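Local atomic coordinates of probable chitinase A (Chromobacterium violaceum, PDB entry 4TX8), a protein that probably hydrolyses chitin as a family 18 endochitinase, with a small carbohydrate-binding module of family 5/12 joined to its catalytic domain. Residues 41-46 with 62-67; 71-76 with 401-406. One frame throughout, in Å; residues are numbered along the deposited sequence.

Contact 1: residues 41-46 with 62-67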
ATOM      1  N   VAL A  41      -0.161 -28.637  -7.576  1.00 34.51           N
ATOM      2  CA  VAL A  41       1.159 -28.831  -6.989  1.00 33.20           C
ATOM      3  C   VAL A  41       1.400 -27.861  -5.839  1.00 35.88           C
ATOM      4  O   VAL A  41       0.683 -26.875  -5.687  1.00 32.71           O
ATOM      5  CB  VAL A  41       2.280 -28.648  -8.031  1.00 29.46           C
ATOM      6  CG1 VAL A  41       2.088 -29.609  -9.188  1.00 31.18           C
ATOM      7  CG2 VAL A  41       2.317 -27.208  -8.525  1.00 27.82           C
ATOM      8  N   SER A  42       2.416 -28.149  -5.034  1.00 36.53           N
ATOM      9  CA  SER A  42       2.822 -27.253  -3.963  1.00 38.73           C
ATOM     10  C   SER A  42       4.068 -26.477  -4.370  1.00 37.74           C
ATOM     11  O   SER A  42       5.020 -27.047  -4.901  1.00 37.48           O
ATOM     12  CB  SER A  42       3.080 -28.030  -2.670  1.00 42.75           C
ATOM     13  OG  SER A  42       3.557 -27.166  -1.651  1.00 46.95           O
ATOM     14  N   TYR A  43       4.052 -25.172  -4.123  1.00 35.23           N
ATOM     15  CA  TYR A  43       5.188 -24.313  -4.435  1.00 33.07           C
ATOM     16  C   TYR A  43       5.195 -23.117  -3.490  1.00 34.38           C
ATOM     17  O   TYR A  43       4.173 -22.450  -3.325  1.00 34.12           O
ATOM     18  CB  TYR A  43       5.135 -23.853  -5.894  1.00 31.27           C
ATOM     19  CG  TYR A  43       6.360 -23.087  -6.332  1.00 32.03           C
ATOM     20  CD1 TYR A  43       7.533 -23.749  -6.666  1.00 32.65           C
ATOM     21  CD2 TYR A  43       6.342 -21.701  -6.414  1.00 32.70           C
ATOM     22  CE1 TYR A  43       8.656 -23.053  -7.068  1.00 31.70           C
ATOM     23  CE2 TYR A  43       7.459 -20.995  -6.813  1.00 32.22           C
ATOM     24  CZ  TYR A  43       8.613 -21.676  -7.140  1.00 33.27           C
ATOM     25  OH  TYR A  43       9.725 -20.974  -7.539  1.00 34.17           O
ATOM     26  N   ASN A  44       6.349 -22.857  -2.878  1.00 33.70           N
ATOM     27  CA  ASN A  44       6.466 -21.875  -1.800  1.00 34.99           C
ATOM     28  C   ASN A  44       5.439 -22.141  -0.704  1.00 36.47           C
ATOM     29  O   ASN A  44       4.886 -21.210  -0.118  1.00 37.55           O
ATOM     30  CB  ASN A  44       6.310 -20.445  -2.330  1.00 35.03           C
ATOM     31  CG  ASN A  44       7.502 -19.995  -3.154  1.00 34.42           C
ATOM     32  OD1 ASN A  44       8.553 -20.633  -3.141  1.00 36.83           O
ATOM     33  ND2 ASN A  44       7.348 -18.881  -3.866  1.00 30.42           N
ATOM     34  N   ASN A  45       5.198 -23.425  -0.444  1.00 37.25           N
ATOM     35  CA  ASN A  45       4.212 -23.884   0.536  1.00 38.84           C
ATOM     36  C   ASN A  45       2.806 -23.376   0.254  1.00 36.09           C
ATOM     37  O   ASN A  45       2.026 -23.146   1.172  1.00 38.35           O
ATOM     38  CB  ASN A  45       4.632 -23.482   1.950  1.00 46.88           C
ATOM     39  CG  ASN A  45       5.969 -24.068   2.341  1.00 56.62           C
ATOM     40  OD1 ASN A  45       6.118 -25.286   2.442  1.00 60.55           O
ATOM     41  ND2 ASN A  45       6.956 -23.205   2.556  1.00 59.41           N
ATOM     42  N   ALA A  46       2.489 -23.211  -1.024  1.00 35.74           N
ATOM     43  CA  ALA A  46       1.145 -22.839  -1.434  1.00 35.34           C
ATOM     44  C   ALA A  46       0.745 -23.662  -2.646  1.00 34.54           C
ATOM     45  O   ALA A  46       1.592 -24.278  -3.295  1.00 35.66           O
ATOM     46  CB  ALA A  46       1.065 -21.355  -1.739  1.00 33.45           C
ATOM     47  N   TRP A  62       9.884 -22.492 -15.512  1.00 26.72           N
ATOM     48  CA  TRP A  62       8.456 -22.211 -15.632  1.00 27.21           C
ATOM     49  C   TRP A  62       7.720 -22.505 -14.324  1.00 26.33           C
ATOM     50  O   TRP A  62       6.722 -23.229 -14.314  1.00 24.89           O
ATOM     51  CB  TRP A  62       7.843 -23.034 -16.766  1.00 26.63           C
ATOM     52  CG  TRP A  62       8.352 -22.671 -18.124  1.00 26.99           C
ATOM     53  CD1 TRP A  62       9.075 -21.564 -18.459  1.00 24.86           C
ATOM     54  CD2 TRP A  62       8.176 -23.420 -19.333  1.00 25.81           C
ATOM     55  NE1 TRP A  62       9.362 -21.576 -19.804  1.00 24.34           N
ATOM     56  CE2 TRP A  62       8.820 -22.704 -20.364  1.00 25.25           C
ATOM     57  CE3 TRP A  62       7.538 -24.625 -19.645  1.00 26.04           C
ATOM     58  CZ2 TRP A  62       8.844 -23.155 -21.684  1.00 25.70           C
ATOM     59  CZ3 TRP A  62       7.562 -25.072 -20.961  1.00 25.27           C
ATOM     60  CH2 TRP A  62       8.211 -24.338 -21.961  1.00 27.66           C
ATOM     61  N   ASN A  63       8.212 -21.947 -13.221  1.00 24.84           N
ATOM     62  CA  ASN A  63       7.626 -22.236 -11.917  1.00 26.35           C
ATOM     63  C   ASN A  63       6.309 -21.480 -11.730  1.00 27.74           C
ATOM     64  O   ASN A  63       6.083 -20.456 -12.377  1.00 26.36           O
ATOM     65  CB  ASN A  63       8.621 -21.912 -10.790  1.00 27.09           C
ATOM     66  CG  ASN A  63       8.831 -20.423 -10.594  1.00 27.34           C
ATOM     67  OD1 ASN A  63       7.955 -19.718 -10.089  1.00 27.87           O
ATOM     68  ND2 ASN A  63      10.009 -19.940 -10.972  1.00 24.78           N
ATOM     69  N   PRO A  64       5.424 -21.997 -10.858  1.00 29.19           N
ATOM     70  CA  PRO A  64       4.095 -21.405 -10.662  1.00 26.69           C
ATOM     71  C   PRO A  64       4.090 -19.915 -10.296  1.00 27.91           C
ATOM     72  O   PRO A  64       3.173 -19.206 -10.705  1.00 28.07           O
ATOM     73  CB  PRO A  64       3.520 -22.240  -9.517  1.00 26.39           C
ATOM     74  CG  PRO A  64       4.160 -23.575  -9.680  1.00 26.52           C
ATOM     75  CD  PRO A  64       5.564 -23.277 -10.136  1.00 28.10           C
ATOM     76  N   ALA A  65       5.085 -19.446  -9.548  1.00 26.97           N
ATOM     77  CA  ALA A  65       5.126 -18.039  -9.153  1.00 27.54           C
ATOM     78  C   ALA A  65       5.522 -17.148 -10.323  1.00 27.64           C
ATOM     79  O   ALA A  65       5.229 -15.953 -10.338  1.00 28.67           O
ATOM     80  CB  ALA A  65       6.085 -17.835  -7.985  1.00 31.08           C
ATOM     81  N   ALA A  66       6.185 -17.737 -11.309  1.00 26.95           N
ATOM     82  CA  ALA A  66       6.684 -16.972 -12.441  1.00 26.47           C
ATOM     83  C   ALA A  66       5.840 -17.167 -13.699  1.00 25.22           C
ATOM     84  O   ALA A  66       6.070 -16.506 -14.705  1.00 28.33           O
ATOM     85  CB  ALA A  66       8.132 -17.354 -12.721  1.00 30.71           C
ATOM     86  N   SER A  67       4.859 -18.062 -13.653  1.00 24.90           N
ATOM     87  CA  SER A  67       4.169 -18.448 -14.883  1.00 25.06           C
ATOM     88  C   SER A  67       2.648 -18.518 -14.750  1.00 24.48           C
ATOM     89  O   SER A  67       2.080 -19.603 -14.634  1.00 27.29           O
ATOM     90  CB  SER A  67       4.708 -19.799 -15.358  1.00 29.08           C
ATOM     91  OG  SER A  67       6.111 -19.865 -15.157  1.00 29.41           O
TER
HETATM   92  O   HOH W   1      10.011 -18.166  -8.057  1.00 54.47           O
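Y43 and P64 carry the apolar part of this contact within the family 5/12 carbohydrate-binding module. P64 CD stands over one face of the phenol ring, 4.0 Å from the Y43 ring centroid and 15° off its normal, a CH-pi contact displaced toward CG. Y43 CG lies anti to the backbone N (chi1 -174°), 3.9 Å from P64 CD. A65 CB meets the ring edge near its plane, 3.6 Å from Y43 CE2, while V41 CG2 touches P64 CG more loosely at 4.2 Å. The polar part is gathered at the phenol oxygen. The N63 amide lies nearly parallel to the ring, its plane turned 14° away, with N63 CG 3.2 Å from Y43 OH. A water lying in the ring plane binds Y43 OH at 2.9 Å and donates to N63 OD1, a weak water bridge between the two; N63 ND2 is taken by N61. Within 62-67 the turn is closed by S67 OG and A66 N, which reach N63 O from opposite faces of its plane. The loop leading into strand 71-73 packs on strand 40-43, an outer strand of the three-stranded antiparallel sheet, with Y48 of strand 46-50 and W71 also against P64.

Contact 2: residues 71-76 with 401-406; sequences WTPGGS and WDRRDG. With NAG (2-acetamido-2-deoxy-beta-D-glucopyranose), chain B.
R404 reaches the backbone of W71 with its guanidinium edge: NH1 donates to W71 O at 2.7 Å, nearly straight at 171°. The acceptor lies in the guanidinium plane, whereas NH1 stands 42° out of the W71 carbonyl plane. R404 bends at chi2 and chi3, folding its chain toward the strand. P73 makes the close packing, wedged against both arginines. Its CG sits over the centre of the R404 guanidinium, with P73 CD 3.5 Å from R404 NH2, and the same CG lies 3.9 Å above the centre of the R403 guanidinium. The looser side lies toward T72 and solvent: T72 OG1 is 4.1 Å from R403 NH2, and a water accepts from R404 NH2 at 2.8 Å while donating weakly to W71 O. Beyond P73 the chain turns away from the helix through G74 and G75 to the NAG pocket, where S76 CB comes 3.7 Å from NAG C4. G406 ends the helix in a Schellman motif. R404 NE and NH1 also serve S120 O and P64 O, and R403 makes a cation-pi contact with F124. Three backbone carbonyls accept from buried R404, their dipoles expected to offset its positive charge; no salt bridge forms here.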
ATOM      1  N   TRP A  71      -0.004 -21.597 -14.484  1.00 24.13           N
ATOM      2  CA  TRP A  71      -0.473 -21.916 -13.141  1.00 24.54           C
ATOM      3  C   TRP A  71      -1.353 -20.822 -12.557  1.00 28.52           C
ATOM      4  O   TRP A  71      -1.029 -19.636 -12.647  1.00 29.16           O
ATOM      5  CB  TRP A  71       0.715 -22.158 -12.205  1.00 23.73           C
ATOM      6  CG  TRP A  71       1.592 -23.292 -12.620  1.00 26.00           C
ATOM      7  CD1 TRP A  71       2.751 -23.214 -13.339  1.00 22.94           C
ATOM      8  CD2 TRP A  71       1.382 -24.681 -12.348  1.00 24.82           C
ATOM      9  NE1 TRP A  71       3.276 -24.470 -13.527  1.00 27.90           N
ATOM     10  CE2 TRP A  71       2.453 -25.388 -12.930  1.00 24.74           C
ATOM     11  CE3 TRP A  71       0.391 -25.396 -11.668  1.00 26.17           C
ATOM     12  CZ2 TRP A  71       2.560 -26.774 -12.852  1.00 26.70           C
ATOM     13  CZ3 TRP A  71       0.500 -26.769 -11.593  1.00 27.46           C
ATOM     14  CH2 TRP A  71       1.576 -27.444 -12.182  1.00 27.45           C
ATOM     15  N   THR A  72      -2.464 -21.225 -11.952  1.00 26.24           N
ATOM     16  CA  THR A  72      -3.272 -20.297 -11.175  1.00 28.28           C
ATOM     17  C   THR A  72      -3.252 -20.717  -9.706  1.00 29.94           C
ATOM     18  O   THR A  72      -3.354 -21.904  -9.395  1.00 33.13           O
ATOM     19  CB  THR A  72      -4.726 -20.222 -11.692  1.00 32.74           C
ATOM     20  OG1 THR A  72      -5.509 -19.408 -10.812  1.00 39.35           O
ATOM     21  CG2 THR A  72      -5.348 -21.601 -11.777  1.00 35.32           C
ATOM     22  N   PRO A  73      -3.093 -19.742  -8.798  1.00 31.20           N
ATOM     23  CA  PRO A  73      -3.079 -20.020  -7.357  1.00 33.07           C
ATOM     24  C   PRO A  73      -4.380 -20.667  -6.897  1.00 34.64           C
ATOM     25  O   PRO A  73      -5.449 -20.239  -7.325  1.00 36.80           O
ATOM     26  CB  PRO A  73      -2.909 -18.631  -6.727  1.00 28.68           C
ATOM     27  CG  PRO A  73      -2.296 -17.796  -7.803  1.00 29.38           C
ATOM     28  CD  PRO A  73      -2.877 -18.313  -9.085  1.00 30.21           C
ATOM     29  N   GLY A  74      -4.287 -21.683  -6.046  1.00 36.17           N
ATOM     30  CA  GLY A  74      -5.470 -22.346  -5.529  1.00 35.49           C
ATOM     31  C   GLY A  74      -5.460 -23.845  -5.761  1.00 35.87           C
ATOM     32  O   GLY A  74      -4.585 -24.369  -6.452  1.00 35.41           O
ATOM     33  N   GLY A  75      -6.437 -24.535  -5.179  1.00 34.75           N
ATOM     34  CA  GLY A  75      -6.547 -25.978  -5.304  1.00 38.98           C
ATOM     35  C   GLY A  75      -6.041 -26.722  -4.081  1.00 43.86           C
ATOM     36  O   GLY A  75      -5.395 -26.136  -3.212  1.00 43.14           O
ATOM     37  N   SER A  76      -6.343 -28.016  -4.014  1.00 47.75           N
ATOM     38  CA  SER A  76      -5.855 -28.867  -2.932  1.00 50.97           C
ATOM     39  C   SER A  76      -5.871 -30.336  -3.341  1.00 55.22           C
ATOM     40  O   SER A  76      -6.493 -30.704  -4.338  1.00 55.99           O
ATOM     41  CB  SER A  76      -6.690 -28.669  -1.663  1.00 52.49           C
ATOM     42  OG  SER A  76      -7.947 -29.309  -1.770  1.00 53.51           O
ATOM     43  N   TRP A 401       0.775  -9.668  -6.149  1.00 20.56           N
ATOM     44  CA  TRP A 401       2.113 -10.240  -6.208  1.00 22.55           C
ATOM     45  C   TRP A 401       2.315 -11.230  -5.068  1.00 24.49           C
ATOM     46  O   TRP A 401       2.949 -12.269  -5.250  1.00 25.69           O
ATOM     47  CB  TRP A 401       3.188  -9.152  -6.177  1.00 20.92           C
ATOM     48  CG  TRP A 401       3.476  -8.603  -7.536  1.00 21.54           C
ATOM     49  CD1 TRP A 401       3.255  -7.332  -7.973  1.00 22.23           C
ATOM     50  CD2 TRP A 401       4.016  -9.324  -8.652  1.00 24.49           C
ATOM     51  NE1 TRP A 401       3.637  -7.210  -9.290  1.00 25.06           N
ATOM     52  CE2 TRP A 401       4.106  -8.421  -9.730  1.00 25.02           C
ATOM     53  CE3 TRP A 401       4.438 -10.645  -8.841  1.00 26.94           C
ATOM     54  CZ2 TRP A 401       4.597  -8.796 -10.979  1.00 25.27           C
ATOM     55  CZ3 TRP A 401       4.927 -11.015 -10.087  1.00 27.51           C
ATOM     56  CH2 TRP A 401       5.003 -10.094 -11.136  1.00 26.03           C
ATOM     57  N   ASP A 402       1.758 -10.916  -3.901  1.00 23.96           N
ATOM     58  CA  ASP A 402       1.842 -11.828  -2.764  1.00 24.85           C
ATOM     59  C   ASP A 402       1.121 -13.140  -3.064  1.00 26.20           C
ATOM     60  O   ASP A 402       1.621 -14.220  -2.752  1.00 26.89           O
ATOM     61  CB  ASP A 402       1.260 -11.184  -1.505  1.00 21.15           C
ATOM     62  CG  ASP A 402       1.117 -12.174  -0.365  1.00 23.42           C
ATOM     63  OD1 ASP A 402       2.146 -12.521   0.252  1.00 23.35           O
ATOM     64  OD2 ASP A 402      -0.021 -12.612  -0.096  1.00 24.64           O
ATOM     65  N   ARG A 403      -0.052 -13.034  -3.679  1.00 24.55           N
ATOM     66  CA  ARG A 403      -0.839 -14.199  -4.070  1.00 25.21           C
ATOM     67  C   ARG A 403      -0.099 -15.051  -5.099  1.00 29.01           C
ATOM     68  O   ARG A 403      -0.023 -16.276  -4.972  1.00 22.28           O
ATOM     69  CB  ARG A 403      -2.195 -13.751  -4.628  1.00 25.22           C
ATOM     70  CG  ARG A 403      -3.067 -14.857  -5.213  1.00 24.21           C
ATOM     71  CD  ARG A 403      -4.387 -14.258  -5.697  1.00 26.10           C
ATOM     72  NE  ARG A 403      -5.244 -15.208  -6.404  1.00 27.11           N
ATOM     73  CZ  ARG A 403      -5.287 -15.337  -7.727  1.00 29.64           C
ATOM     74  NH1 ARG A 403      -4.512 -14.585  -8.497  1.00 23.37           N
ATOM     75  NH2 ARG A 403      -6.105 -16.220  -8.281  1.00 36.41           N
ATOM     76  N   ARG A 404       0.448 -14.391  -6.114  1.00 24.43           N
ATOM     77  CA  ARG A 404       1.184 -15.072  -7.173  1.00 24.54           C
ATOM     78  C   ARG A 404       2.405 -15.799  -6.606  1.00 29.59           C
ATOM     79  O   ARG A 404       2.751 -16.894  -7.052  1.00 29.52           O
ATOM     80  CB  ARG A 404       1.600 -14.068  -8.253  1.00 23.59           C
ATOM     81  CG  ARG A 404       2.519 -14.616  -9.339  1.00 27.30           C
ATOM     82  CD  ARG A 404       1.966 -15.877  -9.992  1.00 28.36           C
ATOM     83  NE  ARG A 404       0.621 -15.705 -10.535  1.00 24.78           N
ATOM     84  CZ  ARG A 404      -0.055 -16.672 -11.147  1.00 28.07           C
ATOM     85  NH1 ARG A 404       0.492 -17.875 -11.292  1.00 27.93           N
ATOM     86  NH2 ARG A 404      -1.275 -16.443 -11.617  1.00 27.11           N
ATOM     87  N   ASP A 405       3.036 -15.194  -5.603  1.00 26.45           N
ATOM     88  CA  ASP A 405       4.253 -15.744  -5.010  1.00 29.00           C
ATOM     89  C   ASP A 405       3.975 -16.779  -3.915  1.00 29.68           C
ATOM     90  O   ASP A 405       4.904 -17.329  -3.329  1.00 31.14           O
ATOM     91  CB  ASP A 405       5.122 -14.614  -4.445  1.00 31.21           C
ATOM     92  CG  ASP A 405       5.710 -13.728  -5.534  1.00 37.98           C
ATOM     93  OD1 ASP A 405       5.853 -14.202  -6.682  1.00 40.83           O
ATOM     94  OD2 ASP A 405       6.037 -12.559  -5.239  1.00 34.64           O
ATOM     95  N   GLY A 406       2.699 -17.040  -3.644  1.00 28.86           N
ATOM     96  CA  GLY A 406       2.315 -18.062  -2.685  1.00 29.05           C
ATOM     97  C   GLY A 406       2.107 -17.575  -1.261  1.00 29.08           C
ATOM     98  O   GLY A 406       2.344 -18.319  -0.310  1.00 30.27           O
TER
HETATM   99  C1  NAG B 501      -4.087 -27.258   3.380  1.00100.00           C
HETATM  100  C2  NAG B 501      -4.052 -28.658   2.758  1.00 96.04           C
HETATM  101  C3  NAG B 501      -3.346 -28.613   1.406  1.00 93.99           C
HETATM  102  C4  NAG B 501      -3.969 -27.546   0.517  1.00 91.47           C
HETATM  103  C5  NAG B 501      -3.980 -26.202   1.234  1.00 91.47           C
HETATM  104  C6  NAG B 501      -4.655 -25.109   0.433  1.00 85.41           C
HETATM  105  C7  NAG B 501      -4.047 -30.426   4.475  1.00 90.24           C
HETATM  106  C8  NAG B 501      -3.190 -31.344   5.298  1.00 86.94           C
HETATM  107  N2  NAG B 501      -3.394 -29.612   3.638  1.00 93.11           N
HETATM  108  O1  NAG B 501      -4.769 -27.293   4.591  1.00103.64           O
HETATM  109  O3  NAG B 501      -3.458 -29.879   0.769  1.00 93.24           O
HETATM  110  O4  NAG B 501      -3.206 -27.416  -0.674  1.00 87.85           O
HETATM  111  O5  NAG B 501      -4.705 -26.333   2.465  1.00 97.31           O
HETATM  112  O6  NAG B 501      -5.998 -24.909   0.853  1.00 80.50           O
HETATM  113  O7  NAG B 501      -5.270 -30.419   4.572  1.00 90.87           O
HETATM  114  O   HOH W   2      -2.979 -17.181 -13.763  1.00 25.58           O

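From the N terminus, strand 40-43 comes first; contact 1 closes a short loop when 62-67 folds back on it, joining two parts of the carbohydrate-binding module. The chain then enters strand 71-73 and, 324 residues later, contact 2 closes a far longer loop, in which helix 399-404, following barrel strand 393-397, returns to the module. The loops are in series, neither nested nor crossed, yet contacts 1 and 2 touch, with their centres about 7 Å apart. The R404 guanidinium reaches both contacts, and N44 ND2 probably hydrogen-bonds to D405 O, so 41-46 and 62-67 both meet 401-406. Together they join the module's small sheet to the catalytic TIM barrel.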